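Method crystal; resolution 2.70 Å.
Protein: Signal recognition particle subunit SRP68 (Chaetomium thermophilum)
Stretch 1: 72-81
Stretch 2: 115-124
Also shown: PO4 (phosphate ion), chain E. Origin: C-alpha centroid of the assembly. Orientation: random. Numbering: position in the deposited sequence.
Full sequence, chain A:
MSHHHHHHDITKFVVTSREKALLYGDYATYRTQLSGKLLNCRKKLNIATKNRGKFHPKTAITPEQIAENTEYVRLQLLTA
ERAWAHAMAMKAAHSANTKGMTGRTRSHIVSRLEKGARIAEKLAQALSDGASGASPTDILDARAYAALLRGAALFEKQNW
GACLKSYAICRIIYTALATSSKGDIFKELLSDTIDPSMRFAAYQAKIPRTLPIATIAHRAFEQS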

# COMPACT_ATOMS: atom_id res chain seq x y z
N TYR A 72 -27.41 28.17 -17.38
CA TYR A 72 -26.32 28.85 -16.73
C TYR A 72 -25.22 27.86 -16.33
O TYR A 72 -24.03 28.19 -16.37
CB TYR A 72 -26.83 29.62 -15.53
CG TYR A 72 -27.45 30.93 -15.92
CD1 TYR A 72 -26.67 32.06 -16.11
CD2 TYR A 72 -28.82 31.05 -16.11
CE1 TYR A 72 -27.23 33.27 -16.48
CE2 TYR A 72 -29.39 32.25 -16.48
CZ TYR A 72 -28.58 33.36 -16.66
OH TYR A 72 -29.14 34.57 -17.01
N VAL A 73 -25.63 26.66 -15.93
CA VAL A 73 -24.68 25.59 -15.66
C VAL A 73 -24.02 25.16 -16.96
O VAL A 73 -22.81 25.05 -17.03
CB VAL A 73 -25.34 24.36 -14.97
CG1 VAL A 73 -24.38 23.17 -14.93
CG2 VAL A 73 -25.82 24.73 -13.57
N ARG A 74 -24.79 24.98 -18.02
CA ARG A 74 -24.18 24.56 -19.27
C ARG A 74 -23.13 25.56 -19.75
O ARG A 74 -22.06 25.17 -20.23
CB ARG A 74 -25.23 24.36 -20.35
CG ARG A 74 -24.67 23.76 -21.61
CD ARG A 74 -25.77 23.16 -22.47
NE ARG A 74 -25.19 22.37 -23.54
CZ ARG A 74 -25.12 22.76 -24.81
NH1 ARG A 74 -25.65 23.93 -25.17
NH2 ARG A 74 -24.54 21.98 -25.71
N LEU A 75 -23.40 26.84 -19.55
CA LEU A 75 -22.45 27.88 -19.92
C LEU A 75 -21.11 27.66 -19.22
O LEU A 75 -20.06 27.80 -19.83
CB LEU A 75 -23.01 29.25 -19.55
CG LEU A 75 -22.17 30.43 -20.03
CD1 LEU A 75 -22.22 30.49 -21.54
CD2 LEU A 75 -22.67 31.73 -19.43
N GLN A 76 -21.16 27.33 -17.93
CA GLN A 76 -19.95 27.15 -17.15
C GLN A 76 -19.14 25.93 -17.56
O GLN A 76 -17.92 25.96 -17.58
CB GLN A 76 -20.31 27.05 -15.67
CG GLN A 76 -20.98 28.29 -15.15
CD GLN A 76 -20.14 29.53 -15.36
OE1 GLN A 76 -20.35 30.29 -16.30
NE2 GLN A 76 -19.17 29.75 -14.46
N LEU A 77 -19.82 24.84 -17.89
CA LEU A 77 -19.15 23.62 -18.31
C LEU A 77 -18.40 23.87 -19.62
O LEU A 77 -17.20 23.58 -19.74
CB LEU A 77 -20.18 22.52 -18.48
CG LEU A 77 -20.72 22.12 -17.10
CD1 LEU A 77 -21.63 20.89 -17.17
CD2 LEU A 77 -19.60 21.94 -16.09
N LEU A 78 -19.10 24.45 -20.59
CA LEU A 78 -18.52 24.72 -21.91
C LEU A 78 -17.33 25.64 -21.73
O LEU A 78 -16.30 25.50 -22.41
CB LEU A 78 -19.55 25.35 -22.84
CG LEU A 78 -20.72 24.40 -23.15
CD1 LEU A 78 -21.82 25.05 -24.01
CD2 LEU A 78 -20.21 23.11 -23.77
N THR A 79 -17.46 26.59 -20.82
CA THR A 79 -16.39 27.53 -20.59
C THR A 79 -15.16 26.83 -20.05
O THR A 79 -14.07 27.01 -20.57
CB THR A 79 -16.82 28.63 -19.62
OG1 THR A 79 -18.02 29.24 -20.12
CG2 THR A 79 -15.74 29.67 -19.52
N ALA A 80 -15.36 26.00 -19.03
CA ALA A 80 -14.27 25.27 -18.40
C ALA A 80 -13.68 24.24 -19.37
O ALA A 80 -12.45 24.10 -19.49
CB ALA A 80 -14.76 24.60 -17.13
N GLU A 81 -14.57 23.52 -20.04
CA GLU A 81 -14.15 22.48 -20.96
C GLU A 81 -13.32 23.05 -22.13
O GLU A 81 -12.45 22.37 -22.67
CB GLU A 81 -15.35 21.71 -21.50
CG GLU A 81 -15.83 20.64 -20.56
CD GLU A 81 -14.80 19.55 -20.35
OE1 GLU A 81 -14.67 18.70 -21.26
OE2 GLU A 81 -14.11 19.56 -19.29
N LYS A 115 -7.47 28.06 -15.06
CA LYS A 115 -8.68 28.81 -15.37
C LYS A 115 -9.91 27.90 -15.39
O LYS A 115 -10.95 28.22 -14.83
CB LYS A 115 -8.56 29.50 -16.71
CG LYS A 115 -9.79 30.31 -17.03
CD LYS A 115 -9.80 30.77 -18.44
CE LYS A 115 -11.03 31.58 -18.72
NZ LYS A 115 -11.00 31.96 -20.14
N GLY A 116 -9.78 26.75 -16.04
CA GLY A 116 -10.87 25.80 -16.06
C GLY A 116 -11.21 25.33 -14.65
O GLY A 116 -12.40 25.16 -14.33
N ALA A 117 -10.19 25.12 -13.81
CA ALA A 117 -10.41 24.71 -12.42
C ALA A 117 -11.21 25.78 -11.68
O ALA A 117 -12.22 25.48 -11.04
CB ALA A 117 -9.10 24.47 -11.73
N ARG A 118 -10.77 27.03 -11.80
CA ARG A 118 -11.45 28.13 -11.12
C ARG A 118 -12.92 28.20 -11.52
O ARG A 118 -13.80 28.39 -10.68
CB ARG A 118 -10.76 29.46 -11.46
CG ARG A 118 -9.48 29.68 -10.73
CD ARG A 118 -8.97 31.11 -10.86
NE ARG A 118 -8.73 31.49 -12.24
CZ ARG A 118 -7.55 31.36 -12.86
NH1 ARG A 118 -6.54 30.81 -12.21
NH2 ARG A 118 -7.40 31.73 -14.12
N ILE A 119 -13.20 28.00 -12.81
CA ILE A 119 -14.58 28.07 -13.27
C ILE A 119 -15.40 26.93 -12.67
O ILE A 119 -16.51 27.16 -12.18
CB ILE A 119 -14.67 28.05 -14.83
CG1 ILE A 119 -14.13 29.36 -15.38
CG2 ILE A 119 -16.12 27.86 -15.31
CD1 ILE A 119 -13.69 29.23 -16.82
N ALA A 120 -14.85 25.73 -12.70
CA ALA A 120 -15.56 24.57 -12.17
C ALA A 120 -15.71 24.66 -10.67
O ALA A 120 -16.70 24.19 -10.12
CB ALA A 120 -14.86 23.29 -12.55
N GLU A 121 -14.72 25.25 -10.01
CA GLU A 121 -14.77 25.34 -8.56
C GLU A 121 -15.90 26.27 -8.13
O GLU A 121 -16.65 25.97 -7.20
CB GLU A 121 -13.43 25.80 -7.96
CG GLU A 121 -12.38 24.70 -7.97
CD GLU A 121 -10.96 25.21 -7.71
OE1 GLU A 121 -10.78 26.44 -7.55
OE2 GLU A 121 -10.04 24.37 -7.63
N LYS A 122 -16.04 27.38 -8.85
CA LYS A 122 -17.11 28.31 -8.56
C LYS A 122 -18.47 27.67 -8.85
O LYS A 122 -19.47 28.00 -8.19
CB LYS A 122 -16.94 29.59 -9.36
CG LYS A 122 -15.69 30.37 -9.03
CD LYS A 122 -15.80 31.80 -9.53
CE LYS A 122 -14.87 32.74 -8.77
NZ LYS A 122 -13.42 32.39 -8.95
N LEU A 123 -18.50 26.77 -9.82
CA LEU A 123 -19.74 26.10 -10.18
C LEU A 123 -20.17 25.17 -9.05
O LEU A 123 -21.36 25.08 -8.73
CB LEU A 123 -19.59 25.31 -11.48
CG LEU A 123 -20.77 24.39 -11.80
CD1 LEU A 123 -22.05 25.18 -11.94
CD2 LEU A 123 -20.51 23.55 -13.05
N ALA A 124 -19.20 24.44 -8.50
CA ALA A 124 -19.46 23.53 -7.40
C ALA A 124 -19.96 24.30 -6.18
O ALA A 124 -20.94 23.91 -5.55
CB ALA A 124 -18.21 22.76 -7.04
P PO4 E . -5.74 29.22 -9.27
O1 PO4 E . -6.00 28.65 -10.64
O2 PO4 E . -6.70 28.60 -8.27
O3 PO4 E . -5.93 30.72 -9.28
O4 PO4 E . -4.31 28.93 -8.86

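Two antiparallel helices pack here, their axes 8.5 Å apart at closest approach and 161° between their directions. No hydrogen bond crosses the contact; it is held by packing alone. The helices come nearest at Ala 80 and Gly 116, whose CA atoms lie 4.2 Å apart. Gly 116 has no side chain, and an ideal CB there would sit 3.2 Å from Ala 80 O, which is tight. Ala 80 CB instead rests 3.7 Å from Gly 116 O.

Ile 119 points toward the first helix. With chi1 m and chi2 t, its two ends reach different neighbours. Ile 119 CG2 lies 3.5 Å from Gln 76 O and 4.0 Å from Ala 80 CB, while Ile 119 CD1 meets Thr 79 CG2 at 3.4 Å. Thr 79 is in the m rotamer. This places Thr 79 OG1 back over its own helix, where it donates a 2.5 Å hydrogen bond to Leu 75 O and leaves the methyl facing Ile 119.

Leu 123, with chi1 t and chi2 p, packs against Val 73, Gln 76 and Leu 77. Leu 123 CD1 is 4.1 Å from Val 73 CG2, and Leu 123 CD2 is 3.6 Å from Leu 77 CD2. Leu 77 starts away from the second helix, but its m,t conformation brings its end nearer.

Arg 118 lies outside the contact. Arg 118 NH1 makes weak hydrogen bonds to phosphate O1 (2.7 Å) and O3 (3.0 Å).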